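Local structure of putative mandelate racemase (Salmonella typhimurium, 2O56) at residues 357-369 with 378-390. The protein belongs to the mandelate racemase branch of the enolase superfamily, binds magnesium and is probably a hydro-lyase (dehydratase), its substrate not being established. Sequence-based numbering, arbitrary orientation.
Sequences PNTQTCKYNYLPK and LPGIGQELTEETM
C362 and L385 form a single beta bridge, their CA atoms 4.1 Å apart, where two loops cross in the C-terminal part of the TIM-barrel-like domain of an enolase-superfamily protein, beside the N-terminal domain. T386 N donates to T361 O (3.1 Å), and K363 N donates to E384 O (2.7 Å). The first loop leaves helix 356-359 through a type I turn, T359 to C362; the second follows a type II' turn, P379 to G382, and enters helix 387-392, where T386 is the N-cap and its OG1 accepts from T389 N. Beyond the bridge, the Q383 side-chain amide pairs with both the N and the O of Y364. Its OE1 accepts from Y364 N in the carbonyl plane, on a lone pair, and also from E384 N; Q383 NE2 donates to Y364 O (2.7 Å). With CG anti to the backbone N (chi1 -166°) and a bend at chi2, the side chain delivers the amide to Y364, and bonds at both ends fix its rotation. K363 runs alongside E384, and K363 NZ closes a salt bridge to E384 OE1 (2.8 Å); OE2 pairs with K112, so one lysine meets each carboxylate oxygen. The Y364 ring is sandwiched: L378 CD1 sits over the centre of one face in a CH-pi contact, 3.6 Å from the centroid, while K363 CB lies toward the rim of the opposite face. L385 CD2 packs against C362 SG; L385 also touches V29 and F41 of the N-terminal domain's sheet, and C362 touches P328 of helix 328-340, so the crossing joins that sheet to the barrel domain. At the other end, Y366 OH donates in the carbonyl plane to G382 O (2.6 Å) and accepts from a water that accepts from L378 N (3.2 Å from the water O).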
loop_
_atom_site.group_PDB
_atom_site.type_symbol
_atom_site.label_atom_id
_atom_site.label_comp_id
_atom_site.label_asym_id
_atom_site.label_seq_id
_atom_site.Cartn_x
_atom_site.Cartn_y
_atom_site.Cartn_z
ATOM N N PRO A 357 25.017 -27.138 39.390
ATOM C CA PRO A 357 24.434 -25.914 39.984
ATOM C C PRO A 357 23.068 -25.492 39.414
ATOM O O PRO A 357 22.289 -24.819 40.108
ATOM C CB PRO A 357 25.488 -24.838 39.690
ATOM C CG PRO A 357 26.757 -25.589 39.461
ATOM C CD PRO A 357 26.350 -26.871 38.812
ATOM N N ASN A 358 22.789 -25.894 38.172
ATOM C CA ASN A 358 21.457 -25.745 37.602
ATOM C C ASN A 358 20.477 -26.806 38.087
ATOM O O ASN A 358 19.404 -26.491 38.622
ATOM C CB ASN A 358 21.515 -25.737 36.074
ATOM C CG ASN A 358 20.199 -25.295 35.443
ATOM O OD1 ASN A 358 19.724 -24.183 35.682
ATOM N ND2 ASN A 358 19.591 -26.180 34.660
ATOM N N THR A 359 20.832 -28.070 37.879
ATOM C CA THR A 359 19.864 -29.140 38.018
ATOM C C THR A 359 19.496 -29.404 39.472
ATOM O O THR A 359 18.384 -29.846 39.752
ATOM C CB THR A 359 20.340 -30.453 37.379
ATOM O OG1 THR A 359 21.567 -30.856 37.991
ATOM C CG2 THR A 359 20.552 -30.271 35.889
ATOM N N GLN A 360 20.422 -29.110 40.387
ATOM C CA GLN A 360 20.219 -29.377 41.808
ATOM C C GLN A 360 19.215 -28.425 42.444
ATOM O O GLN A 360 18.750 -28.670 43.549
ATOM C CB GLN A 360 21.555 -29.384 42.575
ATOM C CG GLN A 360 22.014 -28.014 43.125
ATOM C CD GLN A 360 23.516 -27.944 43.472
ATOM O OE1 GLN A 360 24.198 -28.967 43.596
ATOM N NE2 GLN A 360 24.028 -26.721 43.628
ATOM N N THR A 361 18.870 -27.345 41.745
ATOM C CA THR A 361 17.858 -26.407 42.242
ATOM C C THR A 361 16.480 -27.041 42.278
ATOM O O THR A 361 15.630 -26.602 43.052
ATOM C CB THR A 361 17.790 -25.063 41.439
ATOM O OG1 THR A 361 17.434 -25.311 40.075
ATOM C CG2 THR A 361 19.113 -24.324 41.487
ATOM N N CYS A 362 16.271 -28.083 41.468
ATOM C CA CYS A 362 14.919 -28.637 41.273
ATOM C C CYS A 362 14.764 -30.113 41.620
ATOM O O CYS A 362 15.744 -30.835 41.677
ATOM C CB CYS A 362 14.388 -28.334 39.865
ATOM S SG CYS A 362 13.992 -26.568 39.643
ATOM N N LYS A 363 13.528 -30.547 41.852
ATOM C CA LYS A 363 13.253 -31.904 42.337
ATOM C C LYS A 363 13.590 -33.019 41.352
ATOM O O LYS A 363 14.036 -34.092 41.767
ATOM C CB LYS A 363 11.795 -32.032 42.797
ATOM C CG LYS A 363 11.575 -33.053 43.898
ATOM C CD LYS A 363 10.100 -33.279 44.176
ATOM C CE LYS A 363 9.661 -32.608 45.478
ATOM N NZ LYS A 363 9.661 -31.120 45.382
ATOM N N TYR A 364 13.373 -32.775 40.056
ATOM C CA TYR A 364 13.450 -33.828 39.045
ATOM C C TYR A 364 14.479 -33.483 37.984
ATOM O O TYR A 364 14.653 -32.313 37.630
ATOM C CB TYR A 364 12.077 -34.058 38.398
ATOM C CG TYR A 364 10.975 -34.331 39.396
ATOM C CD1 TYR A 364 10.855 -35.577 40.018
ATOM C CD2 TYR A 364 10.057 -33.342 39.726
ATOM C CE1 TYR A 364 9.843 -35.825 40.940
ATOM C CE2 TYR A 364 9.047 -33.575 40.648
ATOM C CZ TYR A 364 8.946 -34.819 41.250
ATOM O OH TYR A 364 7.939 -35.047 42.158
ATOM N N ASN A 365 15.184 -34.484 37.483
ATOM C CA ASN A 365 16.232 -34.229 36.500
ATOM C C ASN A 365 15.837 -34.785 35.146
ATOM O O ASN A 365 15.851 -35.995 34.932
ATOM C CB ASN A 365 17.591 -34.789 36.953
ATOM C CG ASN A 365 18.778 -34.076 36.288
ATOM O OD1 ASN A 365 18.608 -33.105 35.546
ATOM N ND2 ASN A 365 19.983 -34.568 36.547
ATOM N N TYR A 366 15.446 -33.890 34.248
ATOM C CA TYR A 366 15.164 -34.269 32.874
ATOM C C TYR A 366 16.361 -33.909 32.015
ATOM O O TYR A 366 16.747 -32.741 31.910
ATOM C CB TYR A 366 13.895 -33.580 32.371
ATOM C CG TYR A 366 12.701 -33.813 33.268
ATOM C CD1 TYR A 366 12.071 -35.057 33.312
ATOM C CD2 TYR A 366 12.203 -32.795 34.071
ATOM C CE1 TYR A 366 10.990 -35.274 34.144
ATOM C CE2 TYR A 366 11.121 -33.004 34.905
ATOM C CZ TYR A 366 10.520 -34.241 34.935
ATOM O OH TYR A 366 9.435 -34.452 35.755
ATOM N N LEU A 367 16.967 -34.923 31.419
ATOM C CA LEU A 367 18.175 -34.698 30.645
ATOM C C LEU A 367 17.938 -35.172 29.227
ATOM O O LEU A 367 17.224 -36.157 29.018
ATOM C CB LEU A 367 19.370 -35.421 31.278
ATOM C CG LEU A 367 19.822 -34.914 32.657
ATOM C CD1 LEU A 367 20.859 -35.853 33.270
ATOM C CD2 LEU A 367 20.369 -33.477 32.603
ATOM N N PRO A 368 18.523 -34.469 28.240
ATOM C CA PRO A 368 18.376 -34.961 26.882
ATOM C C PRO A 368 19.282 -36.166 26.683
ATOM O O PRO A 368 20.274 -36.288 27.396
ATOM C CB PRO A 368 18.851 -33.786 26.029
ATOM C CG PRO A 368 19.777 -33.027 26.906
ATOM C CD PRO A 368 19.337 -33.244 28.314
ATOM N N LYS A 369 18.925 -37.039 25.739
ATOM C CA LYS A 369 19.713 -38.223 25.401
ATOM C C LYS A 369 19.809 -38.306 23.891
ATOM O O LYS A 369 18.780 -38.397 23.213
ATOM C CB LYS A 369 19.030 -39.493 25.920
ATOM C CG LYS A 369 19.006 -39.645 27.443
ATOM C CD LYS A 369 20.331 -40.133 27.992
ATOM C CE LYS A 369 20.290 -40.220 29.507
ATOM N NZ LYS A 369 20.602 -38.933 30.182
ATOM N N LEU A 378 4.571 -36.302 34.937
ATOM C CA LEU A 378 3.909 -36.064 36.232
ATOM C C LEU A 378 2.824 -34.996 36.062
ATOM O O LEU A 378 2.847 -34.267 35.067
ATOM C CB LEU A 378 4.943 -35.585 37.251
ATOM C CG LEU A 378 6.097 -36.557 37.542
ATOM C CD1 LEU A 378 7.194 -35.856 38.319
ATOM C CD2 LEU A 378 5.575 -37.750 38.330
ATOM N N PRO A 379 1.873 -34.901 37.013
ATOM C CA PRO A 379 0.905 -33.786 36.986
ATOM C C PRO A 379 1.518 -32.377 36.883
ATOM O O PRO A 379 2.592 -32.108 37.454
ATOM C CB PRO A 379 0.138 -33.946 38.311
ATOM C CG PRO A 379 0.227 -35.421 38.614
ATOM C CD PRO A 379 1.611 -35.828 38.137
ATOM N N GLY A 380 0.836 -31.493 36.151
ATOM C CA GLY A 380 1.279 -30.100 35.996
ATOM C C GLY A 380 2.543 -30.015 35.182
ATOM O O GLY A 380 2.768 -30.824 34.291
ATOM N N ILE A 381 3.402 -29.055 35.505
ATOM C CA ILE A 381 4.617 -28.875 34.728
ATOM C C ILE A 381 5.648 -29.973 34.950
ATOM O O ILE A 381 6.550 -30.142 34.132
ATOM C CB ILE A 381 5.235 -27.467 34.893
ATOM C CG1 ILE A 381 5.850 -27.281 36.284
ATOM C CG2 ILE A 381 4.178 -26.386 34.605
ATOM C CD1 ILE A 381 6.785 -26.093 36.370
ATOM N N GLY A 382 5.506 -30.710 36.056
ATOM C CA GLY A 382 6.371 -31.854 36.376
ATOM C C GLY A 382 7.731 -31.446 36.912
ATOM O O GLY A 382 8.713 -32.198 36.793
ATOM N N GLN A 383 7.786 -30.252 37.497
ATOM C CA GLN A 383 9.024 -29.671 37.995
ATOM C C GLN A 383 8.752 -28.729 39.157
ATOM O O GLN A 383 7.726 -28.046 39.196
ATOM C CB GLN A 383 9.801 -28.982 36.868
ATOM C CG GLN A 383 11.268 -28.649 37.219
ATOM C CD GLN A 383 12.103 -29.869 37.622
ATOM O OE1 GLN A 383 11.961 -30.392 38.733
ATOM N NE2 GLN A 383 13.013 -30.297 36.732
ATOM N N GLU A 384 9.659 -28.731 40.131
ATOM C CA GLU A 384 9.464 -28.023 41.392
ATOM C C GLU A 384 10.845 -27.740 41.954
ATOM O O GLU A 384 11.752 -28.549 41.792
ATOM C CB GLU A 384 8.738 -28.923 42.405
ATOM C CG GLU A 384 7.249 -29.115 42.179
ATOM C CD GLU A 384 6.560 -29.769 43.362
ATOM O OE1 GLU A 384 7.271 -30.174 44.311
ATOM O OE2 GLU A 384 5.314 -29.879 43.337
ATOM N N LEU A 385 11.005 -26.615 42.640
ATOM C CA LEU A 385 12.233 -26.372 43.406
ATOM C C LEU A 385 12.315 -27.385 44.554
ATOM O O LEU A 385 11.284 -27.831 45.070
ATOM C CB LEU A 385 12.215 -24.955 43.978
ATOM C CG LEU A 385 12.360 -23.750 43.049
ATOM C CD1 LEU A 385 12.340 -22.517 43.913
ATOM C CD2 LEU A 385 13.665 -23.833 42.251
ATOM N N THR A 386 13.528 -27.738 44.960
ATOM C CA THR A 386 13.694 -28.632 46.126
ATOM C C THR A 386 13.453 -27.859 47.404
ATOM O O THR A 386 13.639 -26.637 47.425
ATOM C CB THR A 386 15.117 -29.197 46.225
ATOM O OG1 THR A 386 16.030 -28.122 46.455
ATOM C CG2 THR A 386 15.500 -29.941 44.973
ATOM N N GLU A 387 13.088 -28.571 48.474
ATOM C CA GLU A 387 12.939 -27.962 49.804
ATOM C C GLU A 387 14.198 -27.230 50.274
ATOM O O GLU A 387 14.116 -26.154 50.872
ATOM C CB GLU A 387 12.532 -29.012 50.847
ATOM C CG GLU A 387 11.067 -29.453 50.769
ATOM C CD GLU A 387 10.084 -28.311 50.991
ATOM O OE1 GLU A 387 10.355 -27.424 51.836
ATOM O OE2 GLU A 387 9.030 -28.309 50.322
ATOM N N GLU A 388 15.353 -27.823 49.988
ATOM C CA GLU A 388 16.659 -27.268 50.369
ATOM C C GLU A 388 16.947 -25.913 49.710
ATOM O O GLU A 388 17.406 -24.974 50.363
ATOM C CB GLU A 388 17.769 -28.257 50.006
ATOM C CG GLU A 388 19.175 -27.782 50.363
ATOM C CD GLU A 388 20.213 -28.896 50.330
ATOM O OE1 GLU A 388 19.823 -30.082 50.222
ATOM O OE2 GLU A 388 21.422 -28.586 50.413
ATOM N N THR A 389 16.689 -25.836 48.407
ATOM C CA THR A 389 16.785 -24.592 47.662
ATOM C C THR A 389 15.830 -23.532 48.231
ATOM O O THR A 389 16.220 -22.378 48.452
ATOM C CB THR A 389 16.560 -24.843 46.147
ATOM O OG1 THR A 389 17.617 -25.683 45.645
ATOM C CG2 THR A 389 16.576 -23.542 45.367
ATOM N N MET A 390 14.591 -23.931 48.496
ATOM C CA MET A 390 13.610 -22.985 48.999
ATOM C C MET A 390 13.953 -22.453 50.384
ATOM O O MET A 390 13.730 -21.274 50.677
ATOM C CB MET A 390 12.232 -23.600 48.961
ATOM C CG MET A 390 11.726 -23.812 47.536
ATOM S SD MET A 390 9.940 -24.071 47.493
ATOM C CE MET A 390 9.826 -25.844 47.775
HETATM O O HOH W 1 7.786 -36.373 34.731
#